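Local structure of glycerophosphodiester phosphodiesterase (Parabacteroides distasonis, 3NO3) at residues A[81-85]-A[86-90]; A[64-68]-A[69-73]; A[175-179]-A[180-184]; A[106-109]-A[110-114]. The protein belongs to the glycerophosphodiester phosphodiesterase family, whose members are built on a TIM-barrel scaffold, and carries a bound magnesium ion in this structure. One frame throughout, in Å; residues are numbered along the deposited sequence. Where two conformers were deposited one is given.

All four contacts are helix starts in a TIM barrel, and three of them use a threonine N-cap. Contacts 2 and 1 cap the successive helices 68-71 and 85-94; their centres are 14 Å apart, and they touch where Thr84 CG2 meets Tyr68 OH at 3.5 Å. Contact 2 also reaches contact 4, through a probable hydrogen bond of 3.0 Å from Gln64 NE2 to Ser106 O. Contact 3 stands apart, on the opposite side of the chain's centre from contacts 1 and 2, its nearest atoms about 13 Å from those of contact 4. The side chains of Tyr88, Ser106 and His178 each lie about 11 Å from a bound magnesium ion; Glu39, Asp41 and Glu103 form a magnesium site.

Contact 1 (A[81-85]-A[86-90]); sequences KLPTL and EQYLK
Thr84 and Gln87 grip each other twice, the reciprocal pairing of a capping box. Thr84 OG1 accepts from Gln87 N at 3.0 Å and 163°, while the amide oxygen Gln87 OE1 accepts from Thr84 N at 3.1 Å. That second donor stands above the carbonyl plane of the Gln87 amide. The exchange is possible because Thr84 OG1 sits between its own backbone N and carbonyl carbon (chi1 62°), turned to the first turn of the helix, while the Gln87 chain, extended beyond CG, runs back past it. Two waters widen the cap: one lies between Leu82 O and Gln87 OE1, and the other joins Thr84 OG1 to Glu86 OE1. Behind the polar cap, Tyr88 N and Leu89 N bond to Thr84 O and Leu85 O, setting the helical repeat. On the buried side, Leu85 CG packs against Leu89 CD1 at 3.7 Å, and Pro83 CB approaches Tyr88 CD1 at 4.0 Å. The cap thus opens helix 85-94 where the backbone of Pro83 bonds with Val52 and that of Leu85 with Leu50. Leu85 and Leu89 lean on Met123 of helix 110-126, Glu86 forms a salt bridge with Arg126, and Tyr88 packs against helix 24-32.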
loop_
_atom_site.group_PDB
_atom_site.type_symbol
_atom_site.label_atom_id
_atom_site.label_comp_id
_atom_site.label_asym_id
_atom_site.label_seq_id
_atom_site.Cartn_x
_atom_site.Cartn_y
_atom_site.Cartn_z
ATOM N N LYS A 81 -9.266 -6.987 17.258
ATOM C CA LYS A 81 -10.493 -6.897 16.490
ATOM C C LYS A 81 -10.183 -6.339 15.099
ATOM O O LYS A 81 -9.220 -5.582 14.914
ATOM C CB LYS A 81 -11.569 -6.037 17.212
ATOM C CG LYS A 81 -12.408 -6.781 18.297
ATOM C CD LYS A 81 -13.484 -5.830 18.963
ATOM N N LEU A 82 -10.989 -6.735 14.125
ATOM C CA LEU A 82 -10.928 -6.189 12.781
ATOM C C LEU A 82 -10.838 -4.674 12.851
ATOM O O LEU A 82 -11.735 -4.088 13.408
ATOM C CB LEU A 82 -12.186 -6.576 11.992
ATOM C CG LEU A 82 -12.313 -6.064 10.564
ATOM C CD1 LEU A 82 -11.189 -6.634 9.679
ATOM C CD2 LEU A 82 -13.710 -6.413 10.019
ATOM N N PRO A 83 -9.774 -4.027 12.284
ATOM C CA PRO A 83 -9.722 -2.568 12.436
ATOM C C PRO A 83 -10.664 -1.848 11.478
ATOM O O PRO A 83 -10.775 -2.243 10.303
ATOM C CB PRO A 83 -8.268 -2.218 12.061
ATOM C CG PRO A 83 -7.506 -3.460 12.175
ATOM C CD PRO A 83 -8.488 -4.548 11.798
ATOM N N THR A 84 -11.301 -0.791 11.943
ATOM C CA THR A 84 -11.885 0.179 11.010
ATOM C C THR A 84 -10.729 0.987 10.452
ATOM O O THR A 84 -9.659 1.105 11.083
ATOM C CB THR A 84 -12.925 1.104 11.649
ATOM O OG1 THR A 84 -12.307 1.879 12.675
ATOM C CG2 THR A 84 -14.115 0.300 12.264
ATOM N N LEU A 85 -10.936 1.561 9.273
ATOM C CA LEU A 85 -9.975 2.493 8.707
ATOM C C LEU A 85 -9.810 3.676 9.641
ATOM O O LEU A 85 -8.686 4.132 9.876
ATOM C CB LEU A 85 -10.402 2.994 7.320
ATOM C CG LEU A 85 -9.464 4.063 6.683
ATOM C CD1 LEU A 85 -8.013 3.452 6.505
ATOM C CD2 LEU A 85 -10.084 4.625 5.315
ATOM N N GLU A 86 -10.913 4.161 10.208
ATOM C CA GLU A 86 -10.829 5.236 11.172
ATOM C C GLU A 86 -9.877 4.927 12.319
ATOM O O GLU A 86 -9.084 5.786 12.679
ATOM C CB GLU A 86 -12.198 5.533 11.754
ATOM C CG GLU A 86 -12.247 6.709 12.733
ATOM C CD GLU A 86 -13.604 6.889 13.414
ATOM O OE1 GLU A 86 -14.329 5.870 13.639
ATOM O OE2 GLU A 86 -13.926 8.084 13.759
ATOM N N GLN A 87 -10.008 3.749 12.908
ATOM C CA GLN A 87 -9.059 3.328 13.977
ATOM C C GLN A 87 -7.614 3.290 13.494
ATOM O O GLN A 87 -6.653 3.677 14.224
ATOM C CB GLN A 87 -9.427 1.940 14.504
ATOM C CG GLN A 87 -10.688 1.946 15.393
ATOM C CD GLN A 87 -11.368 0.617 15.507
ATOM O OE1 GLN A 87 -10.873 -0.416 15.022
ATOM N NE2 GLN A 87 -12.500 0.615 16.191
ATOM N N TYR A 88 -7.429 2.801 12.277
ATOM C CA TYR A 88 -6.082 2.655 11.682
ATOM C C TYR A 88 -5.466 4.019 11.529
ATOM O O TYR A 88 -4.305 4.234 11.928
ATOM C CB TYR A 88 -6.125 1.895 10.330
ATOM C CG TYR A 88 -4.993 0.900 10.147
ATOM C CD1 TYR A 88 -5.003 -0.303 10.829
ATOM C CD2 TYR A 88 -3.918 1.162 9.304
ATOM C CE1 TYR A 88 -3.973 -1.245 10.690
ATOM C CE2 TYR A 88 -2.891 0.215 9.149
ATOM C CZ TYR A 88 -2.934 -0.978 9.837
ATOM O OH TYR A 88 -1.882 -1.878 9.718
ATOM N N LEU A 89 -6.264 4.963 11.019
ATOM C CA LEU A 89 -5.828 6.332 10.840
ATOM C C LEU A 89 -5.658 7.112 12.138
ATOM O O LEU A 89 -4.746 7.932 12.215
ATOM C CB LEU A 89 -6.789 7.076 9.889
ATOM C CG LEU A 89 -6.821 6.419 8.492
ATOM C CD1 LEU A 89 -7.738 7.223 7.593
ATOM C CD2 LEU A 89 -5.427 6.209 7.850
ATOM N N LYS A 90 -6.483 6.861 13.155
ATOM C CA LYS A 90 -6.312 7.523 14.440
ATOM C C LYS A 90 -4.935 7.140 15.012
ATOM O O LYS A 90 -4.205 7.988 15.547
ATOM C CB LYS A 90 -7.459 7.148 15.393
ATOM C CG LYS A 90 -7.413 7.737 16.820
ATOM C CD LYS A 90 -8.745 7.493 17.577
ATOM C CE LYS A 90 -8.695 7.844 19.073
ATOM N NZ LYS A 90 -7.676 7.051 19.845
HETATM O O HOH W 1 -11.487 -2.723 16.154
HETATM O O HOH W 2 -13.964 3.323 14.176
#

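Contact 2 (A[64-68]-A[69-73]); sequences QSCTY and DELKD
The ring of Tyr68 receives Lys72 over one face: Lys72 CB stands 3.8 Å from the ring centroid, 26° off the normal, a CH-pi contact displaced toward the rim near CZ. The two side chains cross at about a right angle. At the ring's far end, a water links Tyr68 OH to Lys72 O. Beyond the ring, Lys72 NZ forms a salt bridge with Asp73 OD2 at 3.3 Å and a longer, weak one with Asp69 OD1. A second flat group, the Glu70 carboxylate, turns back on the chain before the helix. Its OE2 accepts from Thr67 N at 3.0 Å, met on the anti side and 32° out of the carboxylate plane. With CG beside the backbone N (chi1 -70°) and the chain extended, the acid reaches past Thr67 OG1 to that amide. Glu70 N answers with a weak bond of 3.4 Å to Thr67 OG1, completing a capping box. Cys66 CB lies against Leu71 CD2 at 4.0 Å. This weakly bonded helix 68-71 lies toward the surface, after strand 61-62: Leu71 packs on Lys61 and Leu82, Asp47 accepts from Tyr68 N, and the Tyr68 ring leans on Val49 and Thr84 ahead of helix 85-94.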
loop_
_atom_site.group_PDB
_atom_site.type_symbol
_atom_site.label_atom_id
_atom_site.label_comp_id
_atom_site.label_asym_id
_atom_site.label_seq_id
_atom_site.Cartn_x
_atom_site.Cartn_y
_atom_site.Cartn_z
ATOM N N GLN A 64 -17.315 -7.151 1.477
ATOM C CA GLN A 64 -17.999 -6.131 0.698
ATOM C C GLN A 64 -19.528 -6.264 0.566
ATOM O O GLN A 64 -20.190 -5.297 0.161
ATOM C CB GLN A 64 -17.317 -5.964 -0.667
ATOM C CG GLN A 64 -15.873 -5.398 -0.595
ATOM C CD GLN A 64 -15.192 -5.415 -1.945
ATOM O OE1 GLN A 64 -15.865 -5.475 -3.001
ATOM N NE2 GLN A 64 -13.866 -5.358 -1.933
ATOM N N SER A 65 -20.063 -7.448 0.888
ATOM C CA SER A 65 -21.498 -7.682 0.904
ATOM C C SER A 65 -22.044 -7.823 2.302
ATOM O O SER A 65 -23.257 -7.979 2.434
ATOM C CB SER A 65 -21.897 -8.857 -0.018
ATOM O OG SER A 65 -21.311 -10.090 0.362
ATOM N N CYS A 66 -21.182 -7.716 3.348
ATOM C CA CYS A 66 -21.618 -7.894 4.726
ATOM C C CYS A 66 -21.744 -6.500 5.363
ATOM O O CYS A 66 -21.019 -5.597 5.001
ATOM C CB CYS A 66 -20.630 -8.739 5.525
ATOM S SG CYS A 66 -20.854 -10.474 5.195
ATOM N N THR A 67 -22.597 -6.344 6.344
ATOM C CA THR A 67 -22.591 -5.112 7.144
ATOM C C THR A 67 -21.434 -5.110 8.144
ATOM O O THR A 67 -20.916 -6.165 8.529
ATOM C CB THR A 67 -23.860 -4.933 7.936
ATOM O OG1 THR A 67 -23.966 -6.028 8.853
ATOM C CG2 THR A 67 -25.114 -4.800 7.002
ATOM N N TYR A 68 -21.011 -3.918 8.560
ATOM C CA TYR A 68 -19.954 -3.817 9.576
ATOM C C TYR A 68 -20.336 -4.563 10.883
ATOM O O TYR A 68 -19.485 -5.231 11.508
ATOM C CB TYR A 68 -19.542 -2.358 9.825
ATOM C CG TYR A 68 -18.530 -2.238 10.931
ATOM C CD1 TYR A 68 -17.250 -2.814 10.813
ATOM C CD2 TYR A 68 -18.871 -1.642 12.133
ATOM C CE1 TYR A 68 -16.332 -2.769 11.846
ATOM C CE2 TYR A 68 -17.953 -1.576 13.192
ATOM C CZ TYR A 68 -16.693 -2.138 13.045
ATOM O OH TYR A 68 -15.828 -2.073 14.108
ATOM N N ASP A 69 -21.600 -4.488 11.271
ATOM C CA ASP A 69 -22.118 -5.208 12.445
ATOM C C ASP A 69 -21.846 -6.714 12.414
ATOM O O ASP A 69 -21.507 -7.308 13.458
ATOM C CB ASP A 69 -23.632 -4.976 12.614
ATOM C CG ASP A 69 -24.135 -5.382 13.983
ATOM O OD1 ASP A 69 -23.713 -4.743 14.956
ATOM O OD2 ASP A 69 -24.937 -6.341 14.093
ATOM N N GLU A 70 -21.999 -7.347 11.236
ATOM C CA GLU A 70 -21.657 -8.790 11.073
ATOM C C GLU A 70 -20.144 -9.070 11.282
ATOM O O GLU A 70 -19.763 -10.164 11.690
ATOM C CB GLU A 70 -22.001 -9.297 9.663
ATOM C CG GLU A 70 -23.436 -9.432 9.323
ATOM C CD GLU A 70 -23.628 -9.842 7.853
ATOM O OE1 GLU A 70 -23.557 -11.050 7.561
ATOM O OE2 GLU A 70 -23.841 -8.966 6.995
ATOM N N LEU A 71 -19.283 -8.099 10.956
ATOM C CA LEU A 71 -17.831 -8.297 10.921
ATOM C C LEU A 71 -17.063 -7.805 12.154
ATOM O O LEU A 71 -15.890 -8.176 12.332
ATOM C CB LEU A 71 -17.241 -7.558 9.699
ATOM C CG LEU A 71 -17.821 -7.922 8.313
ATOM C CD1 LEU A 71 -17.296 -6.894 7.328
ATOM C CD2 LEU A 71 -17.458 -9.355 7.888
ATOM N N LYS A 72 -17.692 -6.956 12.953
ATOM C CA LYS A 72 -16.945 -6.092 13.889
ATOM C C LYS A 72 -16.212 -6.747 15.011
ATOM O O LYS A 72 -15.272 -6.154 15.545
ATOM C CB LYS A 72 -17.852 -5.021 14.510
ATOM C CG LYS A 72 -18.987 -5.477 15.415
ATOM C CD LYS A 72 -19.904 -4.237 15.796
ATOM C CE LYS A 72 -20.794 -4.477 17.008
ATOM N NZ LYS A 72 -21.247 -5.864 17.137
ATOM N N ASP A 73 -16.694 -7.919 15.413
ATOM C CA ASP A 73 -16.107 -8.639 16.492
ATOM C C ASP A 73 -15.180 -9.780 16.032
ATOM O O ASP A 73 -14.604 -10.447 16.882
ATOM C CB ASP A 73 -17.216 -9.144 17.428
ATOM C CG ASP A 73 -17.918 -7.989 18.167
ATOM O OD1 ASP A 73 -17.245 -6.994 18.598
ATOM O OD2 ASP A 73 -19.150 -8.082 18.266
HETATM O O HOH W 3 -14.159 -3.994 14.486
#

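Contact 3 (A[175-179]-A[180-184])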
loop_
_atom_site.group_PDB
_atom_site.type_symbol
_atom_site.label_atom_id
_atom_site.label_comp_id
_atom_site.label_asym_id
_atom_site.label_seq_id
_atom_site.Cartn_x
_atom_site.Cartn_y
_atom_site.Cartn_z
ATOM N N LEU A 175 4.230 3.537 -10.628
ATOM C CA LEU A 175 3.845 2.150 -10.727
ATOM C C LEU A 175 4.274 1.440 -9.453
ATOM O O LEU A 175 5.229 1.851 -8.782
ATOM C CB LEU A 175 4.473 1.466 -11.952
ATOM C CG LEU A 175 5.966 1.272 -12.166
ATOM C CD1 LEU A 175 6.582 0.163 -11.336
ATOM C CD2 LEU A 175 6.193 1.026 -13.716
ATOM N N ASP A 176 3.553 0.369 -9.154
ATOM C CA ASP A 176 3.805 -0.514 -8.021
ATOM C C ASP A 176 3.519 -1.939 -8.514
ATOM O O ASP A 176 2.399 -2.423 -8.424
ATOM C CB ASP A 176 2.923 -0.083 -6.850
ATOM C CG ASP A 176 3.223 -0.786 -5.589
ATOM O OD1 ASP A 176 4.178 -1.581 -5.495
ATOM O OD2 ASP A 176 2.550 -0.456 -4.613
ATOM N N TYR A 177 4.521 -2.569 -9.119
ATOM C CA TYR A 177 4.307 -3.744 -9.953
ATOM C C TYR A 177 5.010 -4.977 -9.373
ATOM O O TYR A 177 6.017 -4.854 -8.672
ATOM C CB TYR A 177 4.811 -3.465 -11.360
ATOM C CG TYR A 177 3.927 -2.628 -12.287
ATOM C CD1 TYR A 177 2.657 -2.112 -11.904
ATOM C CD2 TYR A 177 4.332 -2.417 -13.609
ATOM C CE1 TYR A 177 1.890 -1.412 -12.784
ATOM C CE2 TYR A 177 3.523 -1.724 -14.514
ATOM C CZ TYR A 177 2.302 -1.239 -14.093
ATOM O OH TYR A 177 1.514 -0.587 -14.962
ATOM N N HIS A 178 4.467 -6.156 -9.674
ATOM C CA HIS A 178 5.069 -7.424 -9.241
ATOM C C HIS A 178 6.489 -7.538 -9.791
ATOM O O HIS A 178 6.760 -7.109 -10.895
ATOM C CB HIS A 178 4.201 -8.619 -9.675
ATOM C CG HIS A 178 4.664 -9.941 -9.141
ATOM N ND1 HIS A 178 5.205 -10.911 -9.953
ATOM C CD2 HIS A 178 4.657 -10.457 -7.889
ATOM C CE1 HIS A 178 5.518 -11.968 -9.218
ATOM N NE2 HIS A 178 5.183 -11.722 -7.965
ATOM N N TYR A 179 7.408 -8.082 -9.005
ATOM C CA TYR A 179 8.790 -8.148 -9.444
ATOM C C TYR A 179 9.007 -8.786 -10.822
ATOM O O TYR A 179 9.868 -8.330 -11.561
ATOM C CB TYR A 179 9.712 -8.772 -8.373
ATOM C CG TYR A 179 9.460 -10.209 -8.022
ATOM C CD1 TYR A 179 10.037 -11.239 -8.753
ATOM C CD2 TYR A 179 8.719 -10.550 -6.891
ATOM C CE1 TYR A 179 9.838 -12.600 -8.379
ATOM C CE2 TYR A 179 8.521 -11.884 -6.523
ATOM C CZ TYR A 179 9.066 -12.897 -7.280
ATOM O OH TYR A 179 8.850 -14.202 -6.916
ATOM N N LYS A 180 8.221 -9.793 -11.178
ATOM C CA LYS A 180 8.377 -10.449 -12.489
ATOM C C LYS A 180 8.034 -9.569 -13.662
ATOM O O LYS A 180 8.644 -9.709 -14.744
ATOM C CB LYS A 180 7.587 -11.755 -12.554
ATOM C CG LYS A 180 8.181 -12.807 -11.621
ATOM C CD LYS A 180 7.507 -14.180 -11.748
ATOM C CE LYS A 180 8.370 -15.284 -11.132
ATOM N NZ LYS A 180 7.568 -16.029 -10.150
ATOM N N VAL A 181 7.103 -8.638 -13.450
ATOM C CA VAL A 181 6.802 -7.633 -14.467
ATOM C C VAL A 181 8.043 -6.763 -14.733
ATOM O O VAL A 181 8.379 -6.516 -15.899
ATOM C CB VAL A 181 5.588 -6.747 -14.082
ATOM C CG1 VAL A 181 5.369 -5.645 -15.107
ATOM C CG2 VAL A 181 4.294 -7.617 -13.931
ATOM N N LEU A 182 8.727 -6.343 -13.674
ATOM C CA LEU A 182 9.905 -5.490 -13.823
ATOM C C LEU A 182 11.086 -6.258 -14.374
ATOM O O LEU A 182 11.855 -5.699 -15.160
ATOM C CB LEU A 182 10.245 -4.758 -12.516
ATOM C CG LEU A 182 9.136 -3.826 -12.015
ATOM C CD1 LEU A 182 9.557 -3.147 -10.768
ATOM C CD2 LEU A 182 8.699 -2.782 -13.078
ATOM N N GLN A 183 11.198 -7.542 -14.031
ATOM C CA GLN A 183 12.172 -8.432 -14.711
ATOM C C GLN A 183 11.869 -8.612 -16.193
ATOM O O GLN A 183 12.785 -8.546 -17.011
ATOM C CB GLN A 183 12.228 -9.798 -14.051
ATOM C CG GLN A 183 12.819 -9.769 -12.650
ATOM C CD GLN A 183 12.700 -11.108 -11.916
ATOM O OE1 GLN A 183 11.734 -11.840 -12.094
ATOM N NE2 GLN A 183 13.699 -11.424 -11.092
ATOM N N SER A 184 10.602 -8.825 -16.535
ATOM C CA SER A 184 10.156 -8.918 -17.941
ATOM C C SER A 184 10.256 -7.627 -18.751
ATOM O O SER A 184 10.377 -7.707 -19.959
ATOM C CB SER A 184 8.704 -9.381 -18.021
ATOM O OG SER A 184 8.591 -10.688 -17.509
#
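Leu182 CD2 and Leu175 CD1 meet at 4.0 Å as their side chains slide past each other in opposite directions, and they form the apolar centre where strand 174-178 gives way to helix 179-184. Beside them Val181 CG1 reaches Tyr177 CD2 at 3.7 Å, the two side chains crossing obliquely. The Tyr177 ring has Leu175 CB over its centre on one face, so the strand supplies its own packing for the aromatic group; the Tyr177 hydroxyl is bonded to Leu162 O. The axes of segments 175-178 and 180-184 run nearly perpendicular, at 95°, and approach to 6.6 Å. This is the turn at the C-terminal end of a parallel TIM-barrel strand; the strand, which lies between strands 155-157 and 198-202 in the sheet, ends here. His178 is the N-cap residue: its carbonyl oxygen accepts weak bonds from Val181 N and Leu182 N. The firmer helical bond comes one step on, from Gln183 N to Tyr179 O at 2.9 Å, lying in the carbonyl plane. Outward again, the His178 and Tyr179 side chains run alongside Lys180, all pointing the same way. Tyr179 takes His178 CE1 over the centre of one face and has Gln183 OE1 near its plane at the edge, 3.8 Å from CD1. With Tyr179 CG between its backbone N and carbonyl carbon (chi1 65°), the ring stands beside Lys180 CG, which lies 3.6 Å from Tyr179 CE1. Gln183 NE2 turns to Glu212, while Trp202 meets the His178 ring edge-to-face. At the far edge Lys180 O accepts from both Ser184 N and Ser184 OG, which arrive from opposite faces of its plane.

Contact 4 (A[106-109]-A[110-114]); sequences SHDT and PERNR
Asn113 and His107 are brought together by the Asn113 side chain, with CG beside its backbone N (chi1 -76°), which carries the amide back across the chain leading into the helix. The second torsion, -74°, turns its two ends to different partners. Asn113 OD1 accepts from His107 N at 2.8 Å and 162°, the donor tilted from the carbonyl plane. Asn113 ND2 gives one bond to Thr109 O at 2.8 Å, from above that carbonyl's plane, and a weak one to His107 O. Thr109 O is gripped twice by the same residue, because Asn113 N also bonds to it at 3.0 Å, nearly straight on. Thr109 is the N-cap of helix 110-126: with OG1 between backbone N and carbonyl carbon, it accepts from Arg112 N at 2.8 Å. Arg112 CG lies 3.8 Å from His107 CB, and the His107 ring and the Asn113 amide stand almost perpendicular. Further out, His107 NE2 bonds to Leu44 N and Arg112 NH2 to Asn48 OD1, while Asn113 also packs on Asp141 of helix 140-149. One amide therefore closes the loop after strand 99-104 onto the first turn of the helix, using both its donor and its acceptor ends. Since that amide is buried, these bonds satisfy its polar atoms and should hold its orientation fixed.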
loop_
_atom_site.group_PDB
_atom_site.type_symbol
_atom_site.label_atom_id
_atom_site.label_comp_id
_atom_site.label_asym_id
_atom_site.label_seq_id
_atom_site.Cartn_x
_atom_site.Cartn_y
_atom_site.Cartn_z
ATOM N N SER A 106 -10.178 -4.044 -4.799
ATOM C CA SER A 106 -11.116 -3.982 -5.906
ATOM C C SER A 106 -12.557 -4.297 -5.444
ATOM O O SER A 106 -12.792 -5.330 -4.765
ATOM C CB SER A 106 -10.711 -4.986 -6.989
ATOM O OG SER A 106 -11.488 -4.806 -8.159
ATOM N N HIS A 107 -13.500 -3.432 -5.845
ATOM C CA HIS A 107 -14.921 -3.555 -5.570
ATOM C C HIS A 107 -15.641 -4.060 -6.783
ATOM O O HIS A 107 -15.015 -4.301 -7.831
ATOM C CB HIS A 107 -15.474 -2.232 -4.978
ATOM C CG HIS A 107 -14.955 -1.979 -3.608
ATOM N ND1 HIS A 107 -13.623 -1.739 -3.376
ATOM C CD2 HIS A 107 -15.551 -2.034 -2.401
ATOM C CE1 HIS A 107 -13.424 -1.649 -2.070
ATOM N NE2 HIS A 107 -14.578 -1.832 -1.456
ATOM N N ASP A 108 -16.943 -4.286 -6.642
ATOM C CA ASP A 108 -17.698 -5.175 -7.574
ATOM C C ASP A 108 -18.232 -4.560 -8.887
ATOM O O ASP A 108 -18.660 -5.286 -9.785
ATOM C CB ASP A 108 -18.770 -5.959 -6.776
ATOM C CG ASP A 108 -19.867 -5.070 -6.153
ATOM O OD1 ASP A 108 -20.137 -3.928 -6.648
ATOM O OD2 ASP A 108 -20.445 -5.512 -5.120
ATOM N N THR A 109 -18.134 -3.246 -9.028
ATOM C CA THR A 109 -18.445 -2.535 -10.260
ATOM C C THR A 109 -17.585 -1.313 -10.360
ATOM O O THR A 109 -17.041 -0.879 -9.312
ATOM C CB THR A 109 -19.899 -1.977 -10.291
ATOM O OG1 THR A 109 -20.049 -0.971 -9.279
ATOM C CG2 THR A 109 -20.960 -3.068 -10.144
ATOM N N PRO A 110 -17.496 -0.689 -11.572
ATOM C CA PRO A 110 -16.768 0.591 -11.622
ATOM C C PRO A 110 -17.366 1.668 -10.674
ATOM O O PRO A 110 -16.608 2.317 -9.944
ATOM C CB PRO A 110 -16.931 0.988 -13.074
ATOM C CG PRO A 110 -16.885 -0.370 -13.782
ATOM C CD PRO A 110 -17.789 -1.180 -12.933
ATOM N N GLU A 111 -18.696 1.806 -10.677
ATOM C CA GLU A 111 -19.368 2.759 -9.766
ATOM C C GLU A 111 -19.088 2.502 -8.278
ATOM O O GLU A 111 -18.809 3.456 -7.541
ATOM C CB GLU A 111 -20.852 2.864 -10.077
ATOM C CG GLU A 111 -21.076 3.588 -11.391
ATOM C CD GLU A 111 -22.532 3.761 -11.824
ATOM O OE1 GLU A 111 -23.409 2.864 -11.686
ATOM O OE2 GLU A 111 -22.792 4.853 -12.359
ATOM N N ARG A 112 -19.038 1.239 -7.852
ATOM C CA ARG A 112 -18.708 0.916 -6.449
ATOM C C ARG A 112 -17.266 1.220 -6.099
ATOM O O ARG A 112 -16.980 1.740 -4.982
ATOM C CB ARG A 112 -19.082 -0.533 -6.103
ATOM C CG ARG A 112 -19.045 -0.892 -4.645
ATOM C CD ARG A 112 -19.988 -0.032 -3.791
ATOM N NE ARG A 112 -20.090 -0.580 -2.451
ATOM C CZ ARG A 112 -20.747 0.019 -1.476
ATOM N NH1 ARG A 112 -21.410 1.157 -1.702
ATOM N NH2 ARG A 112 -20.791 -0.556 -0.300
ATOM N N ASN A 113 -16.352 0.953 -7.031
ATOM C CA ASN A 113 -14.968 1.389 -6.864
ATOM C C ASN A 113 -14.846 2.884 -6.708
ATOM O O ASN A 113 -14.076 3.327 -5.831
ATOM C CB ASN A 113 -14.069 0.893 -7.982
ATOM C CG ASN A 113 -13.730 -0.571 -7.812
ATOM O OD1 ASN A 113 -12.931 -0.891 -6.949
ATOM N ND2 ASN A 113 -14.351 -1.459 -8.596
ATOM N N ARG A 114 -15.618 3.653 -7.488
ATOM C CA ARG A 114 -15.622 5.116 -7.320
ATOM C C ARG A 114 -16.129 5.573 -5.981
ATOM O O ARG A 114 -15.541 6.484 -5.350
ATOM C CB ARG A 114 -16.412 5.813 -8.408
ATOM C CG ARG A 114 -15.695 5.723 -9.728
ATOM C CD ARG A 114 -16.285 6.678 -10.796
ATOM N NE ARG A 114 -17.241 5.969 -11.632
ATOM C CZ ARG A 114 -16.960 5.212 -12.708
ATOM N NH1 ARG A 114 -15.705 5.008 -13.153
ATOM N NH2 ARG A 114 -17.962 4.627 -13.339
#